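Local coordinates for Hit-like protein involved in cell-cycle regulation (Bartonella henselae, PDB 3LB5) that probably binds nucleotides and may hydrolyse nucleoside phosphoramidates, as a HINT-type member of the histidine triad superfamily, at residues I40-D48 against T147-R158. Sequence-based numbering, arbitrary orientation.
Sequences IPSVRVYED and TEILEENAKKIR
The guanidinium of Arg158 turns its edge to Arg44 O across the contact and to Glu151 OE1 in its own helix. Ala154 CB lies against one face, toward the rim. Arg44 O lies near the guanidinium plane and is gripped side-on by two nitrogens. NH1 of Arg158 donates to Arg44 O at 2.7 Å, tilted 29° from the carbonyl plane. NE of Arg158 donates to Arg44 O at 3.0 Å, in that plane. Arg158 NH1 also makes a weak hydrogen bond to Glu151 OE1, 3.4 Å, as part of a salt bridge; it probably helps fix the rotation of the group. Arg44 NE donates to Ser42 OG, and Arg44 NH1 makes a salt bridge with Glu47 OE2, met from above the carboxylate plane. Here the C-terminal helix 147-160 packs beside the edge strand 44-47 of the antiparallel HIT-domain sheet. A classic beta bulge at Val45 and Tyr46, both facing Ala53, interrupts that strand. On the Ala154 side of the guanidinium, Ala154 CB touches two valines, 3.6 Å from Val43 CG1 and from Val45 CG1. With CG1 anti to the backbone N (chi1 -179°), Val43 sets this methyl 3.5 Å from Glu151 CD. Val43 CG2 meets Thr147 CG2 and Leu150 CB. Val45 CB rests 3.9 Å from Ile157 CG2, and Ile94 of helix 81-101 also touches the Val45 side chain.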
ATOM      1  N   ILE B  40       6.166  15.567 -19.717  1.00  9.99           N
ATOM      2  CA  ILE B  40       4.689  15.711 -19.759  1.00 10.69           C
ATOM      3  C   ILE B  40       4.207  16.494 -18.535  1.00 10.21           C
ATOM      4  O   ILE B  40       4.918  16.522 -17.543  1.00 11.64           O
ATOM      5  CB  ILE B  40       3.953  14.358 -19.861  1.00 10.81           C
ATOM      6  CG1 ILE B  40       4.369  13.389 -18.744  1.00 11.65           C
ATOM      7  CG2 ILE B  40       4.198  13.726 -21.196  1.00 12.55           C
ATOM      8  CD1 ILE B  40       3.370  12.252 -18.557  1.00 14.69           C
ATOM      9  N   PRO B  41       3.026  17.159 -18.605  1.00 10.60           N
ATOM     10  CA  PRO B  41       2.578  17.907 -17.430  1.00 10.19           C
ATOM     11  C   PRO B  41       1.939  17.000 -16.383  1.00 10.48           C
ATOM     12  O   PRO B  41       1.566  15.850 -16.684  1.00  9.68           O
ATOM     13  CB  PRO B  41       1.533  18.876 -17.993  1.00 10.64           C
ATOM     14  CG  PRO B  41       0.995  18.185 -19.225  1.00 10.58           C
ATOM     15  CD  PRO B  41       2.082  17.285 -19.735  1.00  9.34           C
ATOM     16  N   SER B  42       1.878  17.518 -15.153  1.00 10.03           N
ATOM     17  CA  SER B  42       1.174  16.878 -14.057  1.00 10.93           C
ATOM     18  C   SER B  42       0.546  17.955 -13.168  1.00 10.99           C
ATOM     19  O   SER B  42       0.873  19.152 -13.273  1.00 11.38           O
ATOM     20  CB  SER B  42       2.082  15.934 -13.260  1.00  9.97           C
ATOM     21  OG  SER B  42       3.367  16.500 -12.999  1.00 11.28           O
ATOM     22  N   VAL B  43      -0.379  17.533 -12.316  1.00 10.88           N
ATOM     23  CA  VAL B  43      -0.963  18.433 -11.351  1.00 10.77           C
ATOM     24  C   VAL B  43      -0.402  17.951 -10.028  1.00 11.27           C
ATOM     25  O   VAL B  43      -0.910  17.000  -9.430  1.00 10.43           O
ATOM     26  CB  VAL B  43      -2.518  18.397 -11.379  1.00 11.09           C
ATOM     27  CG1 VAL B  43      -3.083  19.390 -10.369  1.00 11.46           C
ATOM     28  CG2 VAL B  43      -3.025  18.715 -12.774  1.00 10.54           C
ATOM     29  N   ARG B  44       0.685  18.585  -9.611  1.00 10.59           N
ATOM     30  CA  ARG B  44       1.429  18.138  -8.448  1.00 11.22           C
ATOM     31  C   ARG B  44       0.866  18.785  -7.184  1.00 11.18           C
ATOM     32  O   ARG B  44       0.552  19.969  -7.181  1.00 10.04           O
ATOM     33  CB  ARG B  44       2.904  18.510  -8.608  1.00 10.85           C
ATOM     34  CG  ARG B  44       3.540  17.934  -9.876  1.00 11.87           C
ATOM     35  CD  ARG B  44       5.058  18.129  -9.915  1.00 10.87           C
ATOM     36  NE  ARG B  44       5.571  17.588 -11.172  1.00 11.79           N
ATOM     37  CZ  ARG B  44       6.849  17.349 -11.440  1.00 13.36           C
ATOM     38  NH1 ARG B  44       7.801  17.610 -10.543  1.00 14.23           N
ATOM     39  NH2 ARG B  44       7.180  16.855 -12.618  1.00 14.89           N
ATOM     40  N   VAL B  45       0.737  17.995  -6.123  1.00 11.32           N
ATOM     41  CA  VAL B  45       0.281  18.507  -4.838  1.00 12.09           C
ATOM     42  C   VAL B  45       1.429  18.646  -3.825  1.00 12.52           C
ATOM     43  O   VAL B  45       1.356  19.462  -2.919  1.00 13.42           O
ATOM     44  CB  VAL B  45      -0.893  17.672  -4.247  1.00 12.78           C
ATOM     45  CG1 VAL B  45      -2.105  17.719  -5.175  1.00 13.47           C
ATOM     46  CG2 VAL B  45      -0.507  16.226  -4.001  1.00 12.69           C
ATOM     47  N   TYR B  46       2.483  17.862  -3.991  1.00 12.50           N
ATOM     48  CA  TYR B  46       3.595  17.846  -3.042  1.00 13.80           C
ATOM     49  C   TYR B  46       4.811  17.261  -3.748  1.00 13.55           C
ATOM     50  O   TYR B  46       4.681  16.427  -4.650  1.00 13.30           O
ATOM     51  CB  TYR B  46       3.233  17.023  -1.775  1.00 14.11           C
ATOM     52  CG  TYR B  46       4.397  16.737  -0.827  1.00 16.17           C
ATOM     53  CD1 TYR B  46       4.855  17.708   0.055  1.00 19.94           C
ATOM     54  CD2 TYR B  46       5.025  15.488  -0.813  1.00 18.78           C
ATOM     55  CE1 TYR B  46       5.925  17.461   0.921  1.00 20.72           C
ATOM     56  CE2 TYR B  46       6.108  15.228   0.048  1.00 21.40           C
ATOM     57  CZ  TYR B  46       6.547  16.226   0.912  1.00 21.74           C
ATOM     58  OH  TYR B  46       7.605  15.996   1.776  1.00 23.42           O
ATOM     59  N   GLU B  47       5.989  17.717  -3.327  1.00 13.74           N
ATOM     60  CA  GLU B  47       7.244  17.282  -3.900  1.00 13.61           C
ATOM     61  C   GLU B  47       8.377  17.562  -2.899  1.00 13.15           C
ATOM     62  O   GLU B  47       8.377  18.585  -2.238  1.00 11.61           O
ATOM     63  CB  GLU B  47       7.470  18.047  -5.212  1.00 14.67           C
ATOM     64  CG  GLU B  47       8.680  17.622  -6.015  1.00 17.32           C
ATOM     65  CD  GLU B  47       8.793  18.322  -7.367  1.00 19.33           C
ATOM     66  OE1 GLU B  47       9.851  18.144  -7.996  1.00 20.13           O
ATOM     67  OE2 GLU B  47       7.836  19.017  -7.808  1.00 21.39           O
ATOM     68  N   ASP B  48       9.296  16.618  -2.763  1.00 12.50           N
ATOM     69  CA  ASP B  48      10.559  16.868  -2.086  1.00 12.86           C
ATOM     70  C   ASP B  48      11.685  16.287  -2.950  1.00 12.98           C
ATOM     71  O   ASP B  48      11.460  15.997  -4.116  1.00 12.75           O
ATOM     72  CB  ASP B  48      10.537  16.340  -0.640  1.00 12.98           C
ATOM     73  CG  ASP B  48      10.332  14.833  -0.537  1.00 14.94           C
ATOM     74  OD1 ASP B  48      10.673  14.065  -1.478  1.00 13.60           O
ATOM     75  OD2 ASP B  48       9.853  14.397   0.546  1.00 16.88           O
ATOM     76  N   THR B 147      -8.190  18.969 -16.744  1.00 16.51           N
ATOM     77  CA  THR B 147      -7.053  19.438 -15.950  1.00 16.55           C
ATOM     78  C   THR B 147      -7.467  20.506 -14.930  1.00 16.73           C
ATOM     79  O   THR B 147      -7.066  20.441 -13.766  1.00 16.62           O
ATOM     80  CB  THR B 147      -5.891  19.898 -16.859  1.00 17.01           C
ATOM     81  OG1 THR B 147      -5.471  18.786 -17.666  1.00 17.11           O
ATOM     82  CG2 THR B 147      -4.701  20.371 -16.025  1.00 16.58           C
ATOM     83  N   GLU B 148      -8.304  21.456 -15.358  1.00 16.39           N
ATOM     84  CA  GLU B 148      -8.827  22.496 -14.454  1.00 16.03           C
ATOM     85  C   GLU B 148      -9.499  21.937 -13.181  1.00 15.73           C
ATOM     86  O   GLU B 148      -9.305  22.484 -12.088  1.00 15.42           O
ATOM     87  CB  GLU B 148      -9.760  23.462 -15.202  1.00 16.53           C
ATOM     88  N   ILE B 149     -10.265  20.851 -13.316  1.00 15.12           N
ATOM     89  CA  ILE B 149     -10.890  20.200 -12.152  1.00 14.46           C
ATOM     90  C   ILE B 149      -9.876  19.539 -11.204  1.00 14.35           C
ATOM     91  O   ILE B 149     -10.009  19.639  -9.982  1.00 13.97           O
ATOM     92  CB  ILE B 149     -12.003  19.197 -12.553  1.00 14.60           C
ATOM     93  CG1 ILE B 149     -13.162  19.932 -13.253  1.00 14.10           C
ATOM     94  CG2 ILE B 149     -12.523  18.427 -11.314  1.00 14.94           C
ATOM     95  CD1 ILE B 149     -14.325  19.020 -13.686  1.00 16.76           C
ATOM     96  N   LEU B 150      -8.862  18.878 -11.769  1.00 14.13           N
ATOM     97  CA  LEU B 150      -7.793  18.280 -10.970  1.00 14.15           C
ATOM     98  C   LEU B 150      -7.087  19.327 -10.127  1.00 14.62           C
ATOM     99  O   LEU B 150      -6.701  19.047  -8.985  1.00 15.05           O
ATOM    100  CB  LEU B 150      -6.766  17.570 -11.865  1.00 13.91           C
ATOM    101  CG  LEU B 150      -7.324  16.397 -12.663  1.00 13.91           C
ATOM    102  CD1 LEU B 150      -6.253  15.863 -13.588  1.00 10.82           C
ATOM    103  CD2 LEU B 150      -7.847  15.321 -11.694  1.00 12.15           C
ATOM    104  N   GLU B 151      -6.910  20.519 -10.706  1.00 15.10           N
ATOM    105  CA  GLU B 151      -6.281  21.668 -10.031  1.00 15.83           C
ATOM    106  C   GLU B 151      -7.059  22.176  -8.820  1.00 15.79           C
ATOM    107  O   GLU B 151      -6.476  22.442  -7.767  1.00 16.27           O
ATOM    108  CB  GLU B 151      -6.069  22.833 -11.012  1.00 15.81           C
ATOM    109  CG  GLU B 151      -4.871  22.679 -11.929  1.00 17.96           C
ATOM    110  CD  GLU B 151      -3.520  22.805 -11.210  1.00 21.50           C
ATOM    111  OE1 GLU B 151      -3.464  23.189 -10.017  1.00 21.55           O
ATOM    112  OE2 GLU B 151      -2.496  22.504 -11.852  1.00 21.84           O
ATOM    113  N   GLU B 152      -8.372  22.331  -8.972  1.00 16.05           N
ATOM    114  CA  GLU B 152      -9.224  22.719  -7.855  1.00 15.72           C
ATOM    115  C   GLU B 152      -9.109  21.692  -6.718  1.00 15.07           C
ATOM    116  O   GLU B 152      -9.064  22.058  -5.546  1.00 14.52           O
ATOM    117  CB  GLU B 152     -10.664  22.921  -8.339  1.00 16.48           C
ATOM    118  CG  GLU B 152     -11.756  22.380  -7.435  1.00 18.82           C
ATOM    119  CD  GLU B 152     -13.020  22.037  -8.211  1.00 21.88           C
ATOM    120  OE1 GLU B 152     -13.680  21.041  -7.843  1.00 23.40           O
ATOM    121  OE2 GLU B 152     -13.338  22.741  -9.200  1.00 22.13           O
ATOM    122  N   ASN B 153      -9.018  20.415  -7.079  1.00 14.20           N
ATOM    123  CA  ASN B 153      -8.828  19.350  -6.093  1.00 14.16           C
ATOM    124  C   ASN B 153      -7.431  19.369  -5.480  1.00 14.11           C
ATOM    125  O   ASN B 153      -7.271  19.145  -4.267  1.00 14.37           O
ATOM    126  CB  ASN B 153      -9.183  17.983  -6.694  1.00 13.47           C
ATOM    127  CG  ASN B 153     -10.675  17.835  -6.960  1.00 14.52           C
ATOM    128  OD1 ASN B 153     -11.476  18.552  -6.383  1.00 15.09           O
ATOM    129  ND2 ASN B 153     -11.047  16.900  -7.817  1.00 14.63           N
ATOM    130  N   ALA B 154      -6.433  19.667  -6.310  1.00 13.51           N
ATOM    131  CA  ALA B 154      -5.046  19.809  -5.848  1.00 14.12           C
ATOM    132  C   ALA B 154      -4.890  20.914  -4.799  1.00 13.79           C
ATOM    133  O   ALA B 154      -4.202  20.737  -3.796  1.00 13.98           O
ATOM    134  CB  ALA B 154      -4.105  20.066  -7.032  1.00 13.48           C
ATOM    135  N   LYS B 155      -5.537  22.051  -5.045  1.00 14.10           N
ATOM    136  CA  LYS B 155      -5.457  23.210  -4.144  1.00 14.14           C
ATOM    137  C   LYS B 155      -5.936  22.872  -2.727  1.00 13.86           C
ATOM    138  O   LYS B 155      -5.281  23.234  -1.751  1.00 13.41           O
ATOM    139  CB  LYS B 155      -6.220  24.408  -4.739  1.00 14.35           C
ATOM    140  N   LYS B 156      -7.045  22.136  -2.638  1.00 13.90           N
ATOM    141  CA  LYS B 156      -7.595  21.631  -1.373  1.00 14.19           C
ATOM    142  C   LYS B 156      -6.600  20.755  -0.616  1.00 14.47           C
ATOM    143  O   LYS B 156      -6.423  20.877   0.604  1.00 13.80           O
ATOM    144  CB  LYS B 156      -8.846  20.792  -1.651  1.00 14.53           C
ATOM    145  CG  LYS B 156     -10.085  21.559  -2.063  1.00 16.36           C
ATOM    146  CD  LYS B 156     -11.077  20.572  -2.664  1.00 19.52           C
ATOM    147  CE  LYS B 156     -12.499  20.865  -2.284  1.00 20.90           C
ATOM    148  NZ  LYS B 156     -13.372  19.668  -2.554  1.00 21.59           N
ATOM    149  N   ILE B 157      -5.973  19.846  -1.354  1.00 14.89           N
ATOM    150  CA  ILE B 157      -4.965  18.966  -0.805  1.00 15.69           C
ATOM    151  C   ILE B 157      -3.744  19.791  -0.360  1.00 16.36           C
ATOM    152  O   ILE B 157      -3.239  19.606   0.753  1.00 16.67           O
ATOM    153  CB  ILE B 157      -4.593  17.859  -1.828  1.00 15.83           C
ATOM    154  CG1 ILE B 157      -5.826  16.972  -2.101  1.00 15.69           C
ATOM    155  CG2 ILE B 157      -3.440  17.020  -1.318  1.00 16.30           C
ATOM    156  CD1 ILE B 157      -5.695  16.033  -3.305  1.00 14.03           C
ATOM    157  N   ARG B 158      -3.316  20.728  -1.205  1.00 16.56           N
ATOM    158  CA  ARG B 158      -2.163  21.588  -0.898  1.00 17.32           C
ATOM    159  C   ARG B 158      -2.377  22.415   0.377  1.00 17.58           C
ATOM    160  O   ARG B 158      -1.439  22.630   1.144  1.00 17.82           O
ATOM    161  CB  ARG B 158      -1.824  22.519  -2.069  1.00 16.93           C
ATOM    162  CG  ARG B 158      -1.041  21.877  -3.214  1.00 18.68           C
ATOM    163  CD  ARG B 158      -0.677  22.901  -4.305  1.00 19.34           C
ATOM    164  NE  ARG B 158      -0.582  22.283  -5.635  1.00 20.20           N
ATOM    165  CZ  ARG B 158      -1.351  22.598  -6.680  1.00 20.52           C
ATOM    166  NH1 ARG B 158      -1.195  21.967  -7.841  1.00 19.04           N
ATOM    167  NH2 ARG B 158      -2.272  23.552  -6.576  1.00 20.10           N
TER